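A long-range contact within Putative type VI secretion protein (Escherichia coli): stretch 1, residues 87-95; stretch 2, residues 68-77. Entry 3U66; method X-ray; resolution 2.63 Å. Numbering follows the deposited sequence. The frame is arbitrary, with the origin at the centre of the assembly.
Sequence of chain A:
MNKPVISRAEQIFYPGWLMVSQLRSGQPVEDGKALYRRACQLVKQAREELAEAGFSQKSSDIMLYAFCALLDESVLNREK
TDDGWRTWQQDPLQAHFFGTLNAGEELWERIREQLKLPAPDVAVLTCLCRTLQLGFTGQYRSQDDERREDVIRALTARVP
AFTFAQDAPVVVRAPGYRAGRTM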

ATOM      1  N   THR A  87     -15.704   8.497   8.289  1.00 86.94           N
ATOM      2  CA  THR A  87     -15.521   9.473   7.212  1.00 86.50           C
ATOM      3  C   THR A  87     -14.869   8.703   6.058  1.00 89.77           C
ATOM      4  O   THR A  87     -15.317   8.799   4.911  1.00 89.33           O
ATOM      5  CB  THR A  87     -14.656  10.657   7.699  1.00 94.00           C
ATOM      6  OG1 THR A  87     -15.272  11.245   8.844  1.00 93.03           O
ATOM      7  CG2 THR A  87     -14.454  11.736   6.615  1.00 91.87           C
ATOM      8  N   TRP A  88     -13.846   7.876   6.410  1.00 85.23           N
ATOM      9  CA  TRP A  88     -13.144   6.950   5.513  1.00 84.34           C
ATOM     10  C   TRP A  88     -14.149   5.837   5.195  1.00 89.17           C
ATOM     11  O   TRP A  88     -14.403   5.549   4.023  1.00 89.21           O
ATOM     12  CB  TRP A  88     -11.889   6.323   6.169  1.00 82.22           C
ATOM     13  CG  TRP A  88     -10.965   7.272   6.851  1.00 82.76           C
ATOM     14  CD1 TRP A  88     -11.230   8.008   7.969  1.00 85.29           C
ATOM     15  CD2 TRP A  88      -9.590   7.471   6.563  1.00 81.97           C
ATOM     16  NE1 TRP A  88     -10.122   8.709   8.349  1.00 84.51           N
ATOM     17  CE2 TRP A  88      -9.092   8.390   7.512  1.00 85.67           C
ATOM     18  CE3 TRP A  88      -8.724   6.978   5.582  1.00 82.92           C
ATOM     19  CZ2 TRP A  88      -7.784   8.829   7.513  1.00 84.65           C
ATOM     20  CZ3 TRP A  88      -7.420   7.421   5.588  1.00 84.10           C
ATOM     21  CH2 TRP A  88      -6.969   8.349   6.539  1.00 84.65           C
ATOM     22  N   GLN A  89     -14.765   5.246   6.253  1.00 85.52           N
ATOM     23  CA  GLN A  89     -15.779   4.208   6.098  1.00 85.26           C
ATOM     24  C   GLN A  89     -16.800   4.691   5.054  1.00 88.09           C
ATOM     25  O   GLN A  89     -17.060   3.964   4.093  1.00 87.49           O
ATOM     26  CB  GLN A  89     -16.431   3.862   7.452  1.00 86.73           C
ATOM     27  N   GLN A  90     -17.304   5.945   5.203  1.00 83.86           N
ATOM     28  CA  GLN A  90     -18.241   6.567   4.267  1.00 83.39           C
ATOM     29  C   GLN A  90     -17.540   6.798   2.921  1.00 84.93           C
ATOM     30  O   GLN A  90     -17.962   6.218   1.921  1.00 85.29           O
ATOM     31  CB  GLN A  90     -18.803   7.888   4.834  1.00 85.12           C
ATOM     32  N   ASP A  91     -16.468   7.625   2.895  1.00 78.72           N
ATOM     33  CA  ASP A  91     -15.703   7.938   1.677  1.00 77.10           C
ATOM     34  C   ASP A  91     -14.184   7.855   1.913  1.00 76.74           C
ATOM     35  O   ASP A  91     -13.605   8.810   2.439  1.00 75.78           O
ATOM     36  CB  ASP A  91     -16.092   9.320   1.106  1.00 78.98           C
ATOM     37  CG  ASP A  91     -17.549   9.464   0.712  1.00 90.95           C
ATOM     38  OD1 ASP A  91     -18.084   8.540   0.049  1.00 91.85           O
ATOM     39  OD2 ASP A  91     -18.142  10.522   1.019  1.00 96.15           O
ATOM     40  N   PRO A  92     -13.522   6.720   1.561  1.00 70.36           N
ATOM     41  CA  PRO A  92     -12.062   6.624   1.773  1.00 68.86           C
ATOM     42  C   PRO A  92     -11.257   7.355   0.695  1.00 69.69           C
ATOM     43  O   PRO A  92     -11.846   7.901  -0.242  1.00 69.28           O
ATOM     44  CB  PRO A  92     -11.805   5.118   1.781  1.00 70.68           C
ATOM     45  CG  PRO A  92     -12.893   4.541   0.953  1.00 75.80           C
ATOM     46  CD  PRO A  92     -14.056   5.493   0.934  1.00 71.58           C
ATOM     47  N   LEU A  93      -9.913   7.384   0.837  1.00 63.79           N
ATOM     48  CA  LEU A  93      -8.999   8.074  -0.081  1.00 62.31           C
ATOM     49  C   LEU A  93      -9.001   7.490  -1.480  1.00 65.07           C
ATOM     50  O   LEU A  93      -8.801   8.224  -2.442  1.00 65.03           O
ATOM     51  CB  LEU A  93      -7.571   8.123   0.473  1.00 62.07           C
ATOM     52  CG  LEU A  93      -7.351   8.899   1.781  1.00 66.23           C
ATOM     53  CD1 LEU A  93      -6.000   8.562   2.372  1.00 65.90           C
ATOM     54  CD2 LEU A  93      -7.467  10.413   1.570  1.00 67.26           C
ATOM     55  N   GLN A  94      -9.229   6.175  -1.593  1.00 60.62           N
ATOM     56  CA  GLN A  94      -9.300   5.458  -2.870  1.00 60.04           C
ATOM     57  C   GLN A  94     -10.544   5.880  -3.664  1.00 63.39           C
ATOM     58  O   GLN A  94     -10.544   5.815  -4.891  1.00 62.57           O
ATOM     59  CB  GLN A  94      -9.271   3.933  -2.649  1.00 61.01           C
ATOM     60  CG  GLN A  94     -10.353   3.406  -1.704  1.00 72.58           C
ATOM     61  CD  GLN A  94     -10.066   2.012  -1.226  1.00 86.53           C
ATOM     62  OE1 GLN A  94     -10.574   1.031  -1.768  1.00 79.32           O
ATOM     63  NE2 GLN A  94      -9.250   1.897  -0.194  1.00 78.44           N
ATOM     64  N   ALA A  95     -11.605   6.297  -2.948  1.00 59.93           N
ATOM     65  CA  ALA A  95     -12.862   6.750  -3.541  1.00 59.08           C
ATOM     66  C   ALA A  95     -12.777   8.232  -3.844  1.00 60.89           C
ATOM     67  O   ALA A  95     -13.257   8.659  -4.894  1.00 60.74           O
ATOM     68  CB  ALA A  95     -14.022   6.459  -2.600  1.00 59.56           C
TER
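Stretch 2 (68-77) CALLDESVLN

Stretch 2 is helical from Cys68 through Leu76, the continuation of a helix that begins earlier in the chain; Asn77, at phi/psi -88/14, is the first residue to leave helical values. The nearest CA pairs set the register: Leu93 CA lies 5.6 Å from Cys68 CA, Pro92 CA lies 6.2 Å from Asp72 CA, and Gln89 CA lies 7.0 Å from Leu76 CA. As numbering rises in stretch 2 it falls in stretch 1, so the two run in opposite senses. The helix spans both the weakly bonded helical segment at about 87-90 and the start of the helix at Leu93, and 515 Å² is buried in total.

Asp72 is the polar centre of the contact. Its CA-to-CB bond points sideways, but chi1 of -76° (m) and chi2 of -30° bring the carboxylate to the start of the other helix, where Pro92 holds the N-cap position. The first amides of a helix lack partners from a preceding turn, and the carboxylate supplies acceptors: Leu93 N donates to Asp72 OD1 at 2.9 Å with an N-H...O angle of 158°, and Gln94 N donates to Asp72 OD2 at 2.9 Å with 143°.

Gln94 adds a third bond, from NE2 to Asp72 OD2 at 2.9 Å and 163°. Its CB also points sideways; chi1 of 55° (p), chi2 of -164° (t) and chi3 of -97° return the amide to the same carboxylate that receives its backbone NH. The orientation of the amide follows from the carboxylate, since of its two ends only NE2 can donate to Asp72 OD2; OE1 is hydrogen-bonded elsewhere in the structure.

Trp88 points toward the helix and fits as a knob among Leu71, Asp72, Val75 and Leu76. With chi1 of -48° (m) and chi2 of 66°, the indole turns one face to Val75, whose t rotamer (chi1 167°) places CG1 3.5 Å from the centroid of the five-membered ring and 10° off its normal, a CH-pi contact. Leu71 and Asp72 lie at the ring edge instead: Trp88 CZ3 is 4.0 Å from Leu71 CG, and Trp88 CE3 is 3.3 Å from Asp72 OD1. Leu76, m and t in chi1 and chi2, starts sideways, yet its CD2 comes within 4.0 Å of Trp88 CB and 3.7 Å of Gln89 N. Gln89 is modelled only to CB.

Leu93, also m and t, extends the apolar packing, with its CD1 3.6 Å from Leu71 CD2 and its CB 3.9 Å from Cys68 SG.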

ATOM      1  N   CYS A  68      -2.683   5.351  -1.103  1.00 49.79           N
ATOM      2  CA  CYS A  68      -4.078   5.570  -0.714  1.00 49.44           C
ATOM      3  C   CYS A  68      -4.648   4.273  -0.153  1.00 51.66           C
ATOM      4  O   CYS A  68      -5.202   4.273   0.939  1.00 50.06           O
ATOM      5  CB  CYS A  68      -4.905   6.081  -1.891  1.00 50.16           C
ATOM      6  SG  CYS A  68      -4.748   7.861  -2.195  1.00 54.04           S
ATOM      7  N   ALA A  69      -4.438   3.160  -0.874  1.00 49.33           N
ATOM      8  CA  ALA A  69      -4.853   1.806  -0.503  1.00 49.67           C
ATOM      9  C   ALA A  69      -4.193   1.351   0.803  1.00 56.17           C
ATOM     10  O   ALA A  69      -4.847   0.679   1.607  1.00 57.23           O
ATOM     11  CB  ALA A  69      -4.514   0.839  -1.622  1.00 50.29           C
ATOM     12  N   LEU A  70      -2.914   1.736   1.021  1.00 52.68           N
ATOM     13  CA  LEU A  70      -2.157   1.403   2.231  1.00 52.74           C
ATOM     14  C   LEU A  70      -2.737   2.148   3.446  1.00 58.05           C
ATOM     15  O   LEU A  70      -3.100   1.515   4.446  1.00 58.18           O
ATOM     16  CB  LEU A  70      -0.633   1.663   2.031  1.00 52.52           C
ATOM     17  CG  LEU A  70       0.315   1.647   3.250  1.00 56.14           C
ATOM     18  CD1 LEU A  70       0.360   0.282   3.936  1.00 55.91           C
ATOM     19  CD2 LEU A  70       1.702   2.097   2.858  1.00 57.21           C
ATOM     20  N   LEU A  71      -2.858   3.480   3.333  1.00 55.33           N
ATOM     21  CA  LEU A  71      -3.398   4.365   4.367  1.00 55.31           C
ATOM     22  C   LEU A  71      -4.864   4.062   4.719  1.00 60.66           C
ATOM     23  O   LEU A  71      -5.183   4.013   5.902  1.00 60.34           O
ATOM     24  CB  LEU A  71      -3.213   5.830   3.949  1.00 55.26           C
ATOM     25  CG  LEU A  71      -3.541   6.934   4.955  1.00 59.93           C
ATOM     26  CD1 LEU A  71      -2.938   6.670   6.339  1.00 60.21           C
ATOM     27  CD2 LEU A  71      -3.060   8.251   4.433  1.00 62.52           C
ATOM     28  N   ASP A  72      -5.735   3.823   3.710  1.00 58.82           N
ATOM     29  CA  ASP A  72      -7.148   3.466   3.922  1.00 59.34           C
ATOM     30  C   ASP A  72      -7.278   2.170   4.721  1.00 65.89           C
ATOM     31  O   ASP A  72      -8.059   2.126   5.670  1.00 65.69           O
ATOM     32  CB  ASP A  72      -7.902   3.318   2.587  1.00 60.73           C
ATOM     33  CG  ASP A  72      -8.265   4.608   1.877  1.00 65.62           C
ATOM     34  OD1 ASP A  72      -8.476   5.626   2.561  1.00 65.77           O
ATOM     35  OD2 ASP A  72      -8.395   4.581   0.643  1.00 68.87           O
ATOM     36  N   GLU A  73      -6.507   1.125   4.348  1.00 64.05           N
ATOM     37  CA  GLU A  73      -6.520  -0.176   5.018  1.00 64.65           C
ATOM     38  C   GLU A  73      -6.053  -0.116   6.477  1.00 70.87           C
ATOM     39  O   GLU A  73      -6.681  -0.752   7.320  1.00 70.81           O
ATOM     40  CB  GLU A  73      -5.717  -1.220   4.230  1.00 65.73           C
ATOM     41  CG  GLU A  73      -6.059  -2.649   4.613  1.00 71.45           C
ATOM     42  CD  GLU A  73      -4.995  -3.655   4.239  1.00 81.61           C
ATOM     43  OE1 GLU A  73      -3.966  -3.743   4.949  1.00 73.48           O
ATOM     44  OE2 GLU A  73      -5.191  -4.348   3.220  1.00 70.27           O
ATOM     45  N   SER A  74      -4.978   0.648   6.776  1.00 68.89           N
ATOM     46  CA  SER A  74      -4.448   0.784   8.144  1.00 69.49           C
ATOM     47  C   SER A  74      -5.381   1.557   9.090  1.00 76.17           C
ATOM     48  O   SER A  74      -5.298   1.380  10.309  1.00 76.95           O
ATOM     49  CB  SER A  74      -3.036   1.363   8.146  1.00 72.03           C
ATOM     50  OG  SER A  74      -2.831   2.303   7.105  1.00 80.85           O
ATOM     51  N   VAL A  75      -6.291   2.381   8.525  1.00 72.94           N
ATOM     52  CA  VAL A  75      -7.280   3.163   9.272  1.00 72.82           C
ATOM     53  C   VAL A  75      -8.548   2.328   9.522  1.00 78.10           C
ATOM     54  O   VAL A  75      -9.095   2.361  10.625  1.00 77.61           O
ATOM     55  CB  VAL A  75      -7.580   4.522   8.571  1.00 76.08           C
ATOM     56  CG1 VAL A  75      -8.814   5.204   9.146  1.00 75.72           C
ATOM     57  CG2 VAL A  75      -6.380   5.456   8.662  1.00 76.00           C
ATOM     58  N   LEU A  76      -9.014   1.595   8.498  1.00 76.41           N
ATOM     59  CA  LEU A  76     -10.233   0.789   8.591  1.00 77.42           C
ATOM     60  C   LEU A  76     -10.096  -0.471   9.452  1.00 84.03           C
ATOM     61  O   LEU A  76     -11.068  -0.858  10.107  1.00 84.43           O
ATOM     62  CB  LEU A  76     -10.844   0.498   7.208  1.00 77.41           C
ATOM     63  CG  LEU A  76     -11.208   1.731   6.354  1.00 82.06           C
ATOM     64  CD1 LEU A  76     -11.320   1.369   4.892  1.00 82.27           C
ATOM     65  CD2 LEU A  76     -12.478   2.426   6.850  1.00 84.06           C
ATOM     66  N   ASN A  77      -8.890  -1.079   9.495  1.00 81.85           N
ATOM     67  CA  ASN A  77      -8.618  -2.269  10.320  1.00 82.41           C
ATOM     68  C   ASN A  77      -8.160  -1.894  11.753  1.00 87.40           C
ATOM     69  O   ASN A  77      -7.618  -2.731  12.488  1.00 86.72           O
ATOM     70  CB  ASN A  77      -7.640  -3.243   9.621  1.00 83.48           C
ATOM     71  CG  ASN A  77      -6.178  -2.829   9.563  1.00109.93           C
ATOM     72  OD1 ASN A  77      -5.754  -1.769  10.048  1.00107.11           O
ATOM     73  ND2 ASN A  77      -5.366  -3.664   8.927  1.00100.63           N
TER